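Local coordinates for protein glycoside hydrolase family 81 (Clostridium thermocellum, PDB 6FOP) that probably cleaves beta-1,3-glucans such as laminarin as a family 81 glycoside hydrolase belonging to a cellulosome, at residues 97-102 and 121-126; 547-552 and 599-604; 560-565 and 571-576. One frame throughout, in Å; residues are numbered along the deposited sequence. Where two conformers were deposited one is given.

In the fold
Interactions 2 and 3 meet at one nickel ion: their centres lie 10 Å apart, all four segments belong to the family 81 C-terminal domain, and the contact of 560-565 with 571-576 is nested in the loop closed by that of 547-552 with 599-604. Interaction 1 lies in the beta-rich region, its centre 45 Å from that of interaction 2 and 39 Å from that of interaction 3. It is a small buried contact, an aromatic ring set against a strand, with a magnesium ion held by one end of the loop. The nickel pair is partly buried and more polar: interaction 2 turns on a carboxylate, interaction 3 on two histidines beside an aliphatic patch.

Interaction 1: 97-102 and 121-126; sequences YTFPDA and GSIKAT. With MG (magnesium ion), chain Y.
F99 pushes its ring from the loop onto residues 121-123 of strand 121-128 and meets all three with its far end. Its CB leads toward the strand, and with chi1 at -71° CG stands anti to the carbonyl carbon and beside the backbone N; the CE1, CZ and CE2 end of the ring faces the strand. CE1 of F99 lies 3.7 Å from O of G121, the oxygen sitting at the edge of the ring and in its plane; the CE1 carbon of F99 is also 4.0 Å from CA of S122. CE2 and CZ meet I123. Here CE2 of F99 comes within 3.9 Å of CD1 of I123, while CZ of F99 lies 4.0 Å from CG1 of I123. The two side chains cross at about a right angle, and the isoleucine approaches the ring obliquely. Although the CB of I123 does not head for the loop, its CG1 branch, lying beside the backbone N (chi1 -53°), brings CD1 back to the phenyl. S122 turns its side chain away, and its OG is hydrogen-bonded to OG1 of T139 instead. Apart from the carbonyl O of G121, the ring meets carbon atoms of the strand. At the end of the loop O of A102 binds the magnesium ion at 2.2 Å, together with the carbonyl oxygens of I44, N47 and Y49. In the eight-stranded antiparallel sheet, strand 121-128 runs between 111-118 and 133-139: F99 also touches M116 of the former, and I123 packs on F136 and F138 of the latter.

Interaction 2: 547-552 and 599-604; sequences YGHNYA and YEEMLR. With NI (nickel (II) ion), chain B.
The carboxylate of E601 is gripped at both oxygens: OE1 takes the backbone N-H of N550 and OE2 binds the nickel ion. The bond from N of N550 to OE1 of E601 is 2.8 Å long and nearly straight, with an angle of 165° at the hydrogen, and it uses the syn lone pair, on the side of the other oxygen. OE2 of E601 lies 2.0 Å from the nickel. With one oxygen on the metal and the other on a backbone amide, the rotation of the carboxylate is well fixed. E601 reaches there from its helix by an extended chain, its CG anti to the backbone N. N550 lies alongside, the two side chains running antiparallel, side by side, with amide and carboxylate planes only 16° apart. OD1 of N550 comes to 3.1 Å from OE1 of E601, but both are acceptors, so this is a close approach without a bond. H549 comes across the glutamate at about a right angle, its ring and the carboxylate planes 74° apart. CB of H549 is 3.6 Å from OE2 of E601, which lies at the edge of the imidazole near its plane. ND1 of H549 is hydrogen-bonded to OE2 of E605, itself a nickel ligand, so this histidine serves as a second-shell residue. Within the loop, OH of Y547 is hydrogen-bonded to the carbonyl O of Y551 at 2.7 Å, which holds Y547 against the backbone of Y551. H562, H574 and E605 complete the metal's protein ligands. The result is a site of two histidines and two glutamates, in which E601 and E605, four residues apart on helix 592-606, present their carboxylates to one ion.

Interaction 3: 560-565 and 571-576; sequences YCHEIW and SEKHGI. With NI (nickel (II) ion), chain B.
K573 reaches from its helix across I564 and H562. Its CB heads toward that segment, and a chi1 of -66° turns CG to the side of the backbone N, where CG of K573 lies 3.9 Å from CG1 of I564. The chain stays extended beyond this point: CD of K573 comes to 3.5 Å from the backbone O of H562, and CE of K573 stands 4.0 Å from the same O of H562. NZ of K573 at the tip gives a hydrogen bond of 2.8 Å to a water, which also accepts one of 2.9 Å from ND1 of H562 in the plane of that imidazole. The water thus links lysine and histidine at the nitrogen that does not bind the metal.

NE2 of H562 and NE2 of H574 each bind the nickel at 2.1 Å, alongside E601 and E605. Sharing the ion brings the two imidazoles together by their edges, steeply inclined at 72°, without stacking. ND1 of H574 is hydrogen-bonded to OD1 of N598. The other branch of I564, CG2, meets CD1 of I576 at 3.7 Å, an apolar patch next to the lysine stem.

Thus the contact joins the chain leaving strand 559-561, which pairs antiparallel with 80-82 and 554-556, to helix 570-575 just after it. Helix 592-606 packs on that helix in turn, M602 touching S571 and H574.

Interaction 1: 97-102 and 121-126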
loop_
_atom_site.group_PDB
_atom_site.type_symbol
_atom_site.label_atom_id
_atom_site.label_comp_id
_atom_site.label_asym_id
_atom_site.label_seq_id
_atom_site.Cartn_x
_atom_site.Cartn_y
_atom_site.Cartn_z
ATOM N N TYR A 97 28.575 6.535 -24.301
ATOM C CA TYR A 97 28.371 7.703 -23.434
ATOM C C TYR A 97 26.907 8.166 -23.400
ATOM O O TYR A 97 26.512 8.884 -22.469
ATOM C CB TYR A 97 29.311 8.844 -23.851
ATOM C CG TYR A 97 30.731 8.729 -23.303
ATOM C CD1 TYR A 97 31.423 7.514 -23.319
ATOM C CD2 TYR A 97 31.398 9.854 -22.785
ATOM C CE1 TYR A 97 32.724 7.397 -22.825
ATOM C CE2 TYR A 97 32.695 9.757 -22.287
ATOM C CZ TYR A 97 33.352 8.531 -22.312
ATOM O OH TYR A 97 34.642 8.412 -21.824
ATOM N N THR A 98 26.112 7.775 -24.403
ATOM C CA THR A 98 24.681 8.111 -24.483
ATOM C C THR A 98 23.858 6.862 -24.809
ATOM O O THR A 98 24.000 6.303 -25.896
ATOM C CB THR A 98 24.417 9.164 -25.600
ATOM O OG1 THR A 98 25.240 10.317 -25.382
ATOM C CG2 THR A 98 22.962 9.595 -25.624
ATOM N N PHE A 99 22.995 6.441 -23.886
ATOM C CA PHE A 99 22.061 5.360 -24.129
ATOM C C PHE A 99 20.735 5.988 -24.528
ATOM O O PHE A 99 20.407 7.052 -24.021
ATOM C CB PHE A 99 21.873 4.546 -22.862
ATOM C CG PHE A 99 23.070 3.720 -22.488
ATOM C CD1 PHE A 99 23.301 2.506 -23.104
ATOM C CD2 PHE A 99 23.968 4.175 -21.533
ATOM C CE1 PHE A 99 24.414 1.750 -22.772
ATOM C CE2 PHE A 99 25.085 3.424 -21.194
ATOM C CZ PHE A 99 25.304 2.208 -21.820
ATOM N N PRO A 100 19.961 5.326 -25.394
ATOM C CA PRO A 100 18.746 5.948 -25.919
ATOM C C PRO A 100 17.566 5.941 -24.948
ATOM O O PRO A 100 16.681 6.777 -25.076
ATOM C CB PRO A 100 18.408 5.084 -27.135
ATOM C CG PRO A 100 18.992 3.772 -26.844
ATOM C CD PRO A 100 20.258 4.050 -26.073
ATOM N N ASP A 101 17.573 5.031 -23.976
ATOM C CA ASP A 101 16.462 4.895 -23.011
ATOM C C ASP A 101 16.860 3.919 -21.918
ATOM O O ASP A 101 17.950 3.339 -21.984
ATOM C CB ASP A 101 15.161 4.459 -23.703
ATOM C CG ASP A 101 15.262 3.130 -24.455
ATOM O OD1 ASP A 101 15.884 2.177 -23.969
ATOM O OD2 ASP A 101 14.639 3.023 -25.531
ATOM N N ALA A 102 15.978 3.742 -20.929
ATOM C CA ALA A 102 16.087 2.672 -19.950
ATOM C C ALA A 102 14.756 1.956 -19.970
ATOM O O ALA A 102 13.691 2.603 -19.857
ATOM C CB ALA A 102 16.388 3.215 -18.582
ATOM N N GLY A 121 26.883 -1.521 -26.904
ATOM C CA GLY A 121 27.057 -1.882 -25.497
ATOM C C GLY A 121 25.796 -1.726 -24.661
ATOM O O GLY A 121 24.829 -1.100 -25.085
ATOM N N SER A 122 25.832 -2.260 -23.453
ATOM C CA SER A 122 24.646 -2.240 -22.577
ATOM C C SER A 122 25.027 -2.330 -21.120
ATOM O O SER A 122 26.098 -2.785 -20.775
ATOM C CB SER A 122 23.708 -3.397 -22.938
ATOM O OG SER A 122 24.226 -4.638 -22.502
ATOM N N ILE A 123 24.116 -1.855 -20.267
ATOM C CA ILE A 123 24.179 -2.091 -18.844
ATOM C C ILE A 123 22.799 -2.662 -18.443
ATOM O O ILE A 123 21.768 -2.073 -18.778
ATOM C CB ILE A 123 24.392 -0.794 -18.035
ATOM C CG1 ILE A 123 25.613 -0.032 -18.550
ATOM C CG2 ILE A 123 24.546 -1.116 -16.543
ATOM C CD1 ILE A 123 25.761 1.342 -17.955
ATOM N N LYS A 124 22.809 -3.758 -17.686
ATOM C CA LYS A 124 21.598 -4.297 -17.067
ATOM C C LYS A 124 21.766 -4.115 -15.586
ATOM O O LYS A 124 22.726 -4.597 -15.001
ATOM C CB LYS A 124 21.399 -5.765 -17.402
ATOM C CG LYS A 124 20.048 -6.295 -16.886
ATOM C CD LYS A 124 19.803 -7.689 -17.453
ATOM C CE LYS A 124 18.475 -8.280 -17.055
ATOM N NZ LYS A 124 18.279 -9.558 -17.810
ATOM N N ALA A 125 20.845 -3.360 -14.988
ATOM C CA ALA A 125 20.897 -3.017 -13.566
ATOM C C ALA A 125 19.765 -3.690 -12.801
ATOM O O ALA A 125 18.609 -3.667 -13.263
ATOM C CB ALA A 125 20.799 -1.520 -13.406
ATOM N N THR A 126 20.104 -4.301 -11.670
ATOM C CA THR A 126 19.114 -4.814 -10.730
ATOM C C THR A 126 19.114 -3.888 -9.511
ATOM O O THR A 126 20.140 -3.751 -8.822
ATOM C CB THR A 126 19.439 -6.241 -10.280
ATOM O OG1 THR A 126 19.472 -7.090 -11.425
ATOM C CG2 THR A 126 18.420 -6.796 -9.287
HETATM MG MG MG Y . 12.450 4.348 -19.188
#

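Interaction 2: 547-552 and 599-604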
loop_
_atom_site.group_PDB
_atom_site.type_symbol
_atom_site.label_atom_id
_atom_site.label_comp_id
_atom_site.label_asym_id
_atom_site.label_seq_id
_atom_site.Cartn_x
_atom_site.Cartn_y
_atom_site.Cartn_z
ATOM N N TYR A 547 10.706 17.389 12.291
ATOM C CA TYR A 547 9.390 17.379 11.672
ATOM C C TYR A 547 8.406 17.872 12.730
ATOM O O TYR A 547 8.411 17.415 13.871
ATOM C CB TYR A 547 9.062 15.975 11.155
ATOM C CG TYR A 547 7.697 15.840 10.525
ATOM C CD1 TYR A 547 7.402 16.488 9.355
ATOM C CD2 TYR A 547 6.714 15.047 11.098
ATOM C CE1 TYR A 547 6.169 16.360 8.749
ATOM C CE2 TYR A 547 5.462 14.919 10.515
ATOM C CZ TYR A 547 5.197 15.568 9.345
ATOM O OH TYR A 547 3.980 15.496 8.747
ATOM N N GLY A 548 7.569 18.820 12.347
ATOM C CA GLY A 548 6.753 19.558 13.311
ATOM C C GLY A 548 5.372 19.015 13.653
ATOM O O GLY A 548 4.516 19.772 14.109
ATOM N N HIS A 549 5.144 17.731 13.453
ATOM C CA HIS A 549 3.818 17.134 13.595
ATOM C C HIS A 549 3.949 15.711 14.112
ATOM O O HIS A 549 4.988 15.069 13.911
ATOM C CB HIS A 549 3.089 17.151 12.232
ATOM C CG HIS A 549 3.107 18.484 11.553
ATOM N ND1 HIS A 549 2.151 19.447 11.801
ATOM C CD2 HIS A 549 4.016 19.062 10.732
ATOM C CE1 HIS A 549 2.444 20.542 11.127
ATOM N NE2 HIS A 549 3.575 20.337 10.472
ATOM N N ASN A 550 2.850 15.187 14.657
ATOM C CA ASN A 550 2.714 13.806 15.102
ATOM C C ASN A 550 2.041 12.882 14.073
ATOM O O ASN A 550 1.714 11.742 14.377
ATOM C CB ASN A 550 2.015 13.731 16.466
ATOM C CG ASN A 550 0.539 14.129 16.421
ATOM O OD1 ASN A 550 -0.126 14.104 15.380
ATOM N ND2 ASN A 550 0.043 14.584 17.572
ATOM N N TYR A 551 1.887 13.399 12.858
ATOM C CA TYR A 551 1.099 12.803 11.796
ATOM C C TYR A 551 1.678 13.285 10.479
ATOM O O TYR A 551 2.025 14.455 10.372
ATOM C CB TYR A 551 -0.347 13.285 11.934
ATOM C CG TYR A 551 -1.224 13.120 10.700
ATOM C CD1 TYR A 551 -1.483 11.840 10.165
ATOM C CD2 TYR A 551 -1.776 14.213 10.066
ATOM C CE1 TYR A 551 -2.281 11.684 9.052
ATOM C CE2 TYR A 551 -2.572 14.065 8.953
ATOM C CZ TYR A 551 -2.843 12.790 8.456
ATOM O OH TYR A 551 -3.667 12.644 7.381
ATOM N N ALA A 552 1.784 12.371 9.516
ATOM C CA ALA A 552 2.083 12.716 8.127
ATOM C C ALA A 552 0.868 12.359 7.288
ATOM O O ALA A 552 0.401 11.217 7.322
ATOM C CB ALA A 552 3.310 11.964 7.609
ATOM N N TYR A 599 -5.941 14.478 17.525
ATOM C CA TYR A 599 -7.049 15.429 17.534
ATOM C C TYR A 599 -6.659 16.785 18.101
ATOM O O TYR A 599 -6.997 17.820 17.502
ATOM C CB TYR A 599 -8.226 14.807 18.279
ATOM C CG TYR A 599 -9.466 15.659 18.391
ATOM C CD1 TYR A 599 -10.468 15.606 17.417
ATOM C CD2 TYR A 599 -9.688 16.454 19.508
ATOM C CE1 TYR A 599 -11.621 16.370 17.555
ATOM C CE2 TYR A 599 -10.850 17.177 19.658
ATOM C CZ TYR A 599 -11.793 17.173 18.647
ATOM O OH TYR A 599 -12.960 17.902 18.805
ATOM N N GLU A 600 -5.911 16.785 19.210
ATOM C CA GLU A 600 -5.479 18.053 19.813
ATOM C C GLU A 600 -4.474 18.797 18.929
ATOM O O GLU A 600 -4.529 20.020 18.850
ATOM C CB GLU A 600 -4.956 17.850 21.233
ATOM C CG GLU A 600 -6.037 17.446 22.247
ATOM C CD GLU A 600 -7.116 18.507 22.508
ATOM O OE1 GLU A 600 -6.822 19.714 22.446
ATOM O OE2 GLU A 600 -8.284 18.125 22.770
ATOM N N GLU A 601 -3.603 18.054 18.222
ATOM C CA GLU A 601 -2.723 18.728 17.263
ATOM C C GLU A 601 -3.559 19.408 16.172
ATOM O O GLU A 601 -3.310 20.544 15.780
ATOM C CB GLU A 601 -1.768 17.741 16.590
ATOM C CG GLU A 601 -1.071 18.326 15.367
ATOM C CD GLU A 601 -0.082 17.416 14.667
ATOM O OE1 GLU A 601 0.911 17.039 15.296
ATOM O OE2 GLU A 601 -0.301 17.091 13.477
ATOM N N MET A 602 -4.528 18.667 15.644
ATOM C CA MET A 602 -5.423 19.187 14.607
ATOM C C MET A 602 -6.114 20.492 15.053
ATOM O O MET A 602 -6.137 21.475 14.301
ATOM C CB MET A 602 -6.430 18.076 14.212
ATOM C CG MET A 602 -7.497 18.472 13.202
ATOM S SD MET A 602 -8.913 19.351 13.891
ATOM C CE MET A 602 -9.521 18.114 15.031
ATOM N N LEU A 603 -6.610 20.523 16.285
ATOM C CA LEU A 603 -7.245 21.730 16.818
ATOM C C LEU A 603 -6.265 22.904 16.887
ATOM O O LEU A 603 -6.601 24.039 16.491
ATOM C CB LEU A 603 -7.829 21.468 18.206
ATOM C CG LEU A 603 -9.009 20.511 18.327
ATOM C CD1 LEU A 603 -9.454 20.489 19.777
ATOM C CD2 LEU A 603 -10.152 20.936 17.416
ATOM N N ARG A 604 -5.070 22.632 17.421
ATOM C CA ARG A 604 -4.047 23.671 17.518
ATOM C C ARG A 604 -3.713 24.254 16.147
ATOM O O ARG A 604 -3.580 25.453 15.967
ATOM C CB ARG A 604 -2.782 23.130 18.169
ATOM C CG ARG A 604 -2.874 22.917 19.661
ATOM C CD ARG A 604 -1.479 22.802 20.263
ATOM N NE ARG A 604 -0.733 21.677 19.695
ATOM C CZ ARG A 604 -0.855 20.398 20.064
ATOM N NH1 ARG A 604 -1.707 20.031 21.015
ATOM N NH2 ARG A 604 -0.110 19.473 19.478
HETATM NI NI NI B . -1.559 17.963 12.191
#

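Interaction 3: 560-565 and 571-576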
loop_
_atom_site.group_PDB
_atom_site.type_symbol
_atom_site.label_atom_id
_atom_site.label_comp_id
_atom_site.label_asym_id
_atom_site.label_seq_id
_atom_site.Cartn_x
_atom_site.Cartn_y
_atom_site.Cartn_z
ATOM N N TYR A 560 8.151 12.897 3.448
ATOM C CA TYR A 560 6.799 12.792 3.999
ATOM C C TYR A 560 6.432 14.157 4.483
ATOM O O TYR A 560 7.295 14.974 4.782
ATOM C CB TYR A 560 6.662 11.744 5.101
ATOM C CG TYR A 560 7.631 11.834 6.243
ATOM C CD1 TYR A 560 7.365 12.656 7.338
ATOM C CD2 TYR A 560 8.829 11.115 6.216
ATOM C CE1 TYR A 560 8.278 12.747 8.391
ATOM C CE2 TYR A 560 9.727 11.168 7.264
ATOM C CZ TYR A 560 9.476 11.993 8.343
ATOM O OH TYR A 560 10.391 12.045 9.386
ATOM N N CYS A 561 5.137 14.437 4.528
ATOM C CA CYS A 561 4.723 15.794 4.841
ATOM C C CYS A 561 3.307 15.873 5.366
ATOM O O CYS A 561 2.556 14.903 5.348
ATOM C CB CYS A 561 4.863 16.675 3.613
ATOM S SG CYS A 561 3.789 16.166 2.263
ATOM N N HIS A 562 2.987 17.053 5.871
ATOM C CA HIS A 562 1.694 17.400 6.461
ATOM C C HIS A 562 0.942 18.330 5.487
ATOM O O HIS A 562 0.472 19.409 5.856
ATOM C CB HIS A 562 1.974 18.038 7.806
ATOM C CG HIS A 562 0.784 18.222 8.696
ATOM N ND1 HIS A 562 -0.038 19.330 8.639
ATOM C CD2 HIS A 562 0.366 17.503 9.757
ATOM C CE1 HIS A 562 -0.938 19.264 9.604
ATOM N NE2 HIS A 562 -0.696 18.183 10.316
ATOM N N GLU A 563 0.846 17.862 4.253
ATOM C CA GLU A 563 0.177 18.561 3.148
ATOM C C GLU A 563 -0.813 17.630 2.479
ATOM O O GLU A 563 -0.673 16.406 2.557
ATOM C CB GLU A 563 1.198 19.073 2.120
ATOM C CG GLU A 563 2.205 20.043 2.685
ATOM C CD GLU A 563 3.204 20.546 1.666
ATOM O OE1 GLU A 563 3.767 19.732 0.917
ATOM O OE2 GLU A 563 3.436 21.766 1.631
ATOM N N ILE A 564 -1.777 18.221 1.771
ATOM C CA ILE A 564 -2.719 17.480 0.939
ATOM C C ILE A 564 -2.849 18.150 -0.410
ATOM O O ILE A 564 -2.283 19.228 -0.630
ATOM C CB ILE A 564 -4.107 17.293 1.627
ATOM C CG1 ILE A 564 -4.775 18.647 1.959
ATOM C CG2 ILE A 564 -3.958 16.419 2.858
ATOM C CD1 ILE A 564 -6.199 18.536 2.484
ATOM N N TRP A 565 -3.605 17.530 -1.319
ATOM C CA TRP A 565 -3.635 18.032 -2.690
ATOM C C TRP A 565 -4.432 19.285 -2.944
ATOM O O TRP A 565 -4.335 19.869 -4.025
ATOM C CB TRP A 565 -4.084 16.939 -3.657
ATOM C CG TRP A 565 -3.122 15.830 -3.930
ATOM C CD1 TRP A 565 -3.352 14.490 -3.748
ATOM C CD2 TRP A 565 -1.818 15.939 -4.515
ATOM N NE1 TRP A 565 -2.265 13.761 -4.201
ATOM C CE2 TRP A 565 -1.310 14.632 -4.656
ATOM C CE3 TRP A 565 -1.021 17.020 -4.912
ATOM C CZ2 TRP A 565 -0.030 14.372 -5.189
ATOM C CZ3 TRP A 565 0.235 16.773 -5.457
ATOM C CH2 TRP A 565 0.726 15.457 -5.579
ATOM N N SER A 571 -8.144 20.105 9.742
ATOM C CA SER A 571 -9.112 19.027 9.937
ATOM C C SER A 571 -9.192 18.109 8.716
ATOM O O SER A 571 -9.202 16.874 8.863
ATOM C CB SER A 571 -10.473 19.570 10.315
ATOM O OG SER A 571 -11.380 18.505 10.482
ATOM N N GLU A 572 -9.276 18.702 7.523
ATOM C CA GLU A 572 -9.216 17.910 6.296
ATOM C C GLU A 572 -7.879 17.155 6.164
ATOM O O GLU A 572 -7.868 15.979 5.808
ATOM C CB GLU A 572 -9.475 18.776 5.059
ATOM C CG GLU A 572 -10.909 19.298 5.023
ATOM C CD GLU A 572 -11.096 20.373 3.989
ATOM O OE1 GLU A 572 -11.412 20.022 2.836
ATOM O OE2 GLU A 572 -10.913 21.572 4.334
ATOM N N LYS A 573 -6.765 17.812 6.502
ATOM C CA LYS A 573 -5.483 17.153 6.374
ATOM C C LYS A 573 -5.415 15.894 7.238
ATOM O O LYS A 573 -4.908 14.860 6.791
ATOM C CB LYS A 573 -4.332 18.096 6.716
ATOM C CG LYS A 573 -4.174 19.249 5.741
ATOM C CD LYS A 573 -2.960 20.104 6.050
ATOM C CE LYS A 573 -2.944 21.338 5.169
ATOM N NZ LYS A 573 -1.722 22.150 5.339
ATOM N N HIS A 574 -5.926 15.964 8.465
ATOM C CA HIS A 574 -5.986 14.796 9.353
ATOM C C HIS A 574 -7.037 13.767 8.872
ATOM O O HIS A 574 -6.780 12.555 8.872
ATOM C CB HIS A 574 -6.281 15.270 10.782
ATOM C CG HIS A 574 -5.069 15.773 11.495
ATOM N ND1 HIS A 574 -4.561 15.166 12.612
ATOM C CD2 HIS A 574 -4.224 16.780 11.202
ATOM C CE1 HIS A 574 -3.472 15.788 12.998
ATOM N NE2 HIS A 574 -3.251 16.777 12.164
ATOM N N GLY A 575 -8.199 14.268 8.434
ATOM C CA GLY A 575 -9.323 13.398 8.110
ATOM C C GLY A 575 -9.123 12.505 6.898
ATOM O O GLY A 575 -9.789 11.453 6.796
ATOM N N ILE A 576 -8.250 12.897 5.954
ATOM C CA ILE A 576 -8.049 12.047 4.785
ATOM C C ILE A 576 -7.428 10.706 5.128
ATOM O O ILE A 576 -7.434 9.833 4.277
ATOM C CB ILE A 576 -7.225 12.706 3.649
ATOM C CG1 ILE A 576 -5.777 13.046 4.085
ATOM C CG2 ILE A 576 -7.942 13.937 3.078
ATOM C CD1 ILE A 576 -4.765 12.818 2.987
HETATM NI NI NI B . -1.559 17.963 12.191
HETATM O O HOH W 1 -0.548 22.014 7.826
#